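Side-chain contacts in lipoprotein LpqN (PDB 6E5F), which supports cell envelope biogenesis in Mycobacterium tuberculosis, binds lipids, and interacts with the periplasmic loop domains of mycolate transporters: residues Ala62-Ile65 / His69-Glu72; Gly130-Ala135 / Gly194-Leu199. All coordinates share one frame; numbering follows the deposited sequence.

Contact 1: residues Ala62-Ile65 / His69-Glu72; sequences ADYI and HIQE
Y64 opens the contact from the helix by offering one face of its ring to the end of I70. The side chain leaves the helix with CG anti to the backbone N (chi1 173°), which brings the far end of the ring up to I70. There I70 CD1 sits 4.0 Å from the centroid of the Y64 ring, 25° off the normal: a CH-pi contact over the face, displaced toward the hydroxyl-bearing half. The nearest ring atom is Y64 CE2, 3.7 Å from I70 CD1. The phenol oxygen points past the isoleucine and is hydrogen-bonded to the backbone N of D133, so the ring is held at its far end as well as at its root.

One residue on, I65 reaches the strand with two different branches. Its CG2 methyl packs beside the backbone of I70, 3.9 Å from I70 O and 4.1 Å from I70 CG2. Its longer branch, with CG1 anti to the carbonyl carbon (chi1 -67°), carries CD1 to the carboxylate of E72, where E72 OE2 lies 3.8 Å away; this is van der Waals contact of a methyl with a polar group. The extended E72 chain crosses I65 at about a right angle, and E72 OE1 makes a weak hydrogen bond with S126 OG.

No direct hydrogen bond joins the two segments. Instead, a water lies 2.7 Å from both I65 O and I70 O and bridges the two carbonyls, linking the backbone near the end of the helix to that of the strand.

The short connection thus brings helix 61-66 back against strand 70-74, which runs antiparallel to strand 120-130; I65, I70 and E72 all also rest on L128 of that strand, and Y64 and I70 both touch I132 just beyond it.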
loop_
_atom_site.group_PDB
_atom_site.type_symbol
_atom_site.label_atom_id
_atom_site.label_comp_id
_atom_site.label_asym_id
_atom_site.label_seq_id
_atom_site.Cartn_x
_atom_site.Cartn_y
_atom_site.Cartn_z
ATOM N N ALA A 62 -2.983 10.302 6.868
ATOM C CA ALA A 62 -4.328 10.642 7.318
ATOM C C ALA A 62 -4.325 11.924 8.141
ATOM O O ALA A 62 -5.227 12.758 8.005
ATOM C CB ALA A 62 -4.914 9.487 8.127
ATOM N N ASP A 63 -3.327 12.096 9.010
ATOM C CA ASP A 63 -3.213 13.340 9.764
ATOM C C ASP A 63 -3.010 14.521 8.822
ATOM O O ASP A 63 -3.631 15.579 8.989
ATOM C CB ASP A 63 -2.040 13.247 10.741
ATOM C CG ASP A 63 -2.234 12.172 11.801
ATOM O OD1 ASP A 63 -3.385 11.936 12.220
ATOM O OD2 ASP A 63 -1.225 11.573 12.224
ATOM N N TYR A 64 -2.139 14.353 7.827
ATOM C CA TYR A 64 -1.877 15.410 6.858
ATOM C C TYR A 64 -3.154 15.821 6.133
ATOM O O TYR A 64 -3.421 17.016 5.956
ATOM C CB TYR A 64 -0.809 14.923 5.875
ATOM C CG TYR A 64 -0.558 15.840 4.707
ATOM C CD1 TYR A 64 -0.083 17.128 4.896
ATOM C CD2 TYR A 64 -0.788 15.411 3.407
ATOM C CE1 TYR A 64 0.143 17.972 3.821
ATOM C CE2 TYR A 64 -0.563 16.241 2.334
ATOM C CZ TYR A 64 -0.096 17.518 2.545
ATOM O OH TYR A 64 0.122 18.340 1.460
ATOM N N ILE A 65 -3.967 14.844 5.727
ATOM C CA ILE A 65 -5.230 15.142 5.057
ATOM C C ILE A 65 -6.176 15.870 6.003
ATOM O O ILE A 65 -6.817 16.861 5.630
ATOM C CB ILE A 65 -5.852 13.844 4.513
ATOM C CG1 ILE A 65 -4.985 13.270 3.393
ATOM C CG2 ILE A 65 -7.267 14.105 4.026
ATOM C CD1 ILE A 65 -5.332 11.844 3.010
ATOM N N HIS A 69 -6.721 21.688 3.925
ATOM C CA HIS A 69 -7.896 21.799 3.058
ATOM C C HIS A 69 -7.746 20.804 1.910
ATOM O O HIS A 69 -7.534 21.157 0.746
ATOM C CB HIS A 69 -8.055 23.224 2.557
ATOM C CG HIS A 69 -8.400 24.201 3.634
ATOM N ND1 HIS A 69 -7.965 25.508 3.621
ATOM C CD2 HIS A 69 -9.138 24.061 4.761
ATOM C CE1 HIS A 69 -8.417 26.130 4.694
ATOM N NE2 HIS A 69 -9.130 25.274 5.403
ATOM N N ILE A 70 -7.847 19.529 2.268
ATOM C CA ILE A 70 -7.660 18.425 1.338
ATOM C C ILE A 70 -8.894 17.543 1.398
ATOM O O ILE A 70 -9.298 17.099 2.479
ATOM C CB ILE A 70 -6.404 17.602 1.678
ATOM C CG1 ILE A 70 -5.152 18.479 1.576
ATOM C CG2 ILE A 70 -6.304 16.401 0.752
ATOM C CD1 ILE A 70 -3.890 17.823 2.109
ATOM N N GLN A 71 -9.487 17.292 0.242
ATOM C CA GLN A 71 -10.602 16.370 0.118
ATOM C C GLN A 71 -10.071 15.020 -0.334
ATOM O O GLN A 71 -9.297 14.942 -1.294
ATOM C CB GLN A 71 -11.603 16.904 -0.902
ATOM C CG GLN A 71 -12.811 16.024 -1.103
ATOM C CD GLN A 71 -13.711 16.555 -2.188
ATOM O OE1 GLN A 71 -14.744 17.159 -1.911
ATOM N NE2 GLN A 71 -13.320 16.338 -3.439
ATOM N N GLU A 72 -10.476 13.965 0.364
ATOM C CA GLU A 72 -10.098 12.600 0.028
ATOM C C GLU A 72 -11.343 11.826 -0.375
ATOM O O GLU A 72 -12.333 11.807 0.365
ATOM C CB GLU A 72 -9.435 11.906 1.221
ATOM C CG GLU A 72 -9.103 10.445 0.960
ATOM C CD GLU A 72 -8.498 9.758 2.165
ATOM O OE1 GLU A 72 -7.731 8.792 1.969
ATOM O OE2 GLU A 72 -8.788 10.184 3.300
HETATM O O HOH W 1 -9.395 17.427 5.132
#

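Contact 2: residues Gly130-Ala135 / Gly194-Leu199; sequences GDIDPA and GAVFVL
In I132, chi1 of 179° sends CG1 away from the backbone N and leaves CG2 between that N and the carbonyl carbon; V196 turns CG1 anti to its own N, with CG2 anti to the carbonyl carbon. Both branches of I132 therefore meet the same valine methyl. The contact joins a strand-to-helix connection to the antiparallel sheet of this Mog1p/PsbP-clan family: residues 130-135 lead from strand 120-130 into helix 134-140, and V196 lies on the neighbouring strand 195-206.

I132 CG2 stands 3.9 Å from V196 CG2, while I132 CG1 bears on the same methyl and on V196 CB. On the other branch, P134 CB lies 4.2 Å from V196 CG1, a looser touch at the first turn of the helix. V189 of strand 179-192 also touches P134 and V196, and V137 of the helix packs on I132, enlarging this apolar patch.

A water links the segments at G130 and G194, accepting from G130 N and donating to G194 O. At the helix start D133 is the N-cap: A135 N donates to D133 OD1 at 3.0 Å, approaching from above the carboxylate plane, 53° out of it.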
loop_
_atom_site.group_PDB
_atom_site.type_symbol
_atom_site.label_atom_id
_atom_site.label_comp_id
_atom_site.label_asym_id
_atom_site.label_seq_id
_atom_site.Cartn_x
_atom_site.Cartn_y
_atom_site.Cartn_z
ATOM N N GLY A 130 -7.355 19.700 -3.622
ATOM C CA GLY A 130 -7.264 20.857 -2.760
ATOM C C GLY A 130 -5.830 21.267 -2.505
ATOM O O GLY A 130 -5.008 21.296 -3.426
ATOM N N ASP A 131 -5.521 21.579 -1.248
ATOM C CA ASP A 131 -4.202 22.091 -0.870
ATOM C C ASP A 131 -3.268 20.916 -0.576
ATOM O O ASP A 131 -2.832 20.690 0.551
ATOM C CB ASP A 131 -4.331 23.014 0.334
ATOM C CG ASP A 131 -3.063 23.791 0.616
ATOM O OD1 ASP A 131 -2.207 23.882 -0.288
ATOM O OD2 ASP A 131 -2.921 24.305 1.745
ATOM N N ILE A 132 -2.963 20.171 -1.632
ATOM C CA ILE A 132 -2.245 18.904 -1.533
ATOM C C ILE A 132 -0.877 19.065 -2.182
ATOM O O ILE A 132 -0.771 19.523 -3.327
ATOM C CB ILE A 132 -3.058 17.762 -2.176
ATOM C CG1 ILE A 132 -2.299 16.433 -2.097
ATOM C CG2 ILE A 132 -3.413 18.084 -3.615
ATOM C CD1 ILE A 132 -2.273 15.852 -0.721
ATOM N N ASP A 133 0.169 18.688 -1.447
ATOM C CA ASP A 133 1.531 18.671 -1.970
ATOM C C ASP A 133 1.961 17.217 -2.108
ATOM O O ASP A 133 2.083 16.516 -1.091
ATOM C CB ASP A 133 2.464 19.415 -1.012
ATOM C CG ASP A 133 3.913 19.416 -1.477
ATOM O OD1 ASP A 133 4.234 18.742 -2.482
ATOM O OD2 ASP A 133 4.738 20.097 -0.827
ATOM N N PRO A 134 2.194 16.710 -3.325
ATOM C CA PRO A 134 2.531 15.286 -3.456
ATOM C C PRO A 134 3.769 14.891 -2.681
ATOM O O PRO A 134 3.859 13.751 -2.206
ATOM C CB PRO A 134 2.713 15.096 -4.972
ATOM C CG PRO A 134 2.909 16.474 -5.522
ATOM C CD PRO A 134 2.135 17.395 -4.631
ATOM N N ALA A 135 4.727 15.808 -2.518
ATOM C CA ALA A 135 5.933 15.472 -1.773
ATOM C C ALA A 135 5.637 15.230 -0.299
ATOM O O ALA A 135 6.315 14.420 0.339
ATOM C CB ALA A 135 6.977 16.576 -1.926
ATOM N N GLY A 194 -5.853 17.319 -12.190
ATOM C CA GLY A 194 -6.285 18.206 -11.128
ATOM C C GLY A 194 -6.350 17.576 -9.755
ATOM O O GLY A 194 -7.038 18.098 -8.874
ATOM N N ALA A 195 -5.644 16.473 -9.535
ATOM C CA ALA A 195 -5.701 15.787 -8.260
ATOM C C ALA A 195 -4.363 15.107 -8.020
ATOM O O ALA A 195 -3.491 15.078 -8.894
ATOM C CB ALA A 195 -6.840 14.765 -8.234
ATOM N N VAL A 196 -4.200 14.576 -6.819
ATOM C CA VAL A 196 -3.087 13.695 -6.498
ATOM C C VAL A 196 -3.714 12.380 -6.074
ATOM O O VAL A 196 -4.380 12.306 -5.036
ATOM C CB VAL A 196 -2.186 14.270 -5.400
ATOM C CG1 VAL A 196 -1.109 13.280 -5.033
ATOM C CG2 VAL A 196 -1.553 15.573 -5.869
ATOM N N PHE A 197 -3.519 11.347 -6.881
ATOM C CA PHE A 197 -3.968 10.014 -6.525
ATOM C C PHE A 197 -2.881 9.339 -5.704
ATOM O O PHE A 197 -1.683 9.501 -5.975
ATOM C CB PHE A 197 -4.279 9.203 -7.780
ATOM C CG PHE A 197 -5.482 9.704 -8.533
ATOM C CD1 PHE A 197 -5.364 10.728 -9.450
ATOM C CD2 PHE A 197 -6.734 9.156 -8.303
ATOM C CE1 PHE A 197 -6.482 11.191 -10.135
ATOM C CE2 PHE A 197 -7.844 9.613 -8.986
ATOM C CZ PHE A 197 -7.713 10.631 -9.899
ATOM N N VAL A 198 -3.297 8.612 -4.679
ATOM C CA VAL A 198 -2.380 7.934 -3.770
ATOM C C VAL A 198 -2.748 6.457 -3.763
ATOM O O VAL A 198 -3.841 6.080 -3.313
ATOM C CB VAL A 198 -2.439 8.518 -2.355
ATOM C CG1 VAL A 198 -1.443 7.783 -1.436
ATOM C CG2 VAL A 198 -2.162 10.020 -2.378
ATOM N N LEU A 199 -1.841 5.627 -4.261
ATOM C CA LEU A 199 -1.993 4.181 -4.226
ATOM C C LEU A 199 -1.212 3.661 -3.038
ATOM O O LEU A 199 -0.052 4.034 -2.849
ATOM C CB LEU A 199 -1.433 3.562 -5.504
ATOM C CG LEU A 199 -1.359 2.034 -5.562
ATOM C CD1 LEU A 199 -2.747 1.439 -5.680
ATOM C CD2 LEU A 199 -0.465 1.585 -6.711
HETATM O O HOH W 2 -6.117 19.354 -6.421
#

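How the contacts relate
Following the chain from the N terminus, contact 1 comes first and closes a short loop, only three residues lying between its two segments. Contact 2 opens after contact 1 has closed, with 58 residues between its segments, the intervening chain running through helices and three strands before reaching strand 195-206. The two loops are thus in series, neither nested nor crossed. In space they adjoin, with centres about 10 Å apart: H69 O is probably hydrogen-bonded to D131 N, and I132 CD1 packs against Y64 CE2. Together they tie the N-terminal helix, strand 70-74 and helix 134-140 to one antiparallel sheet.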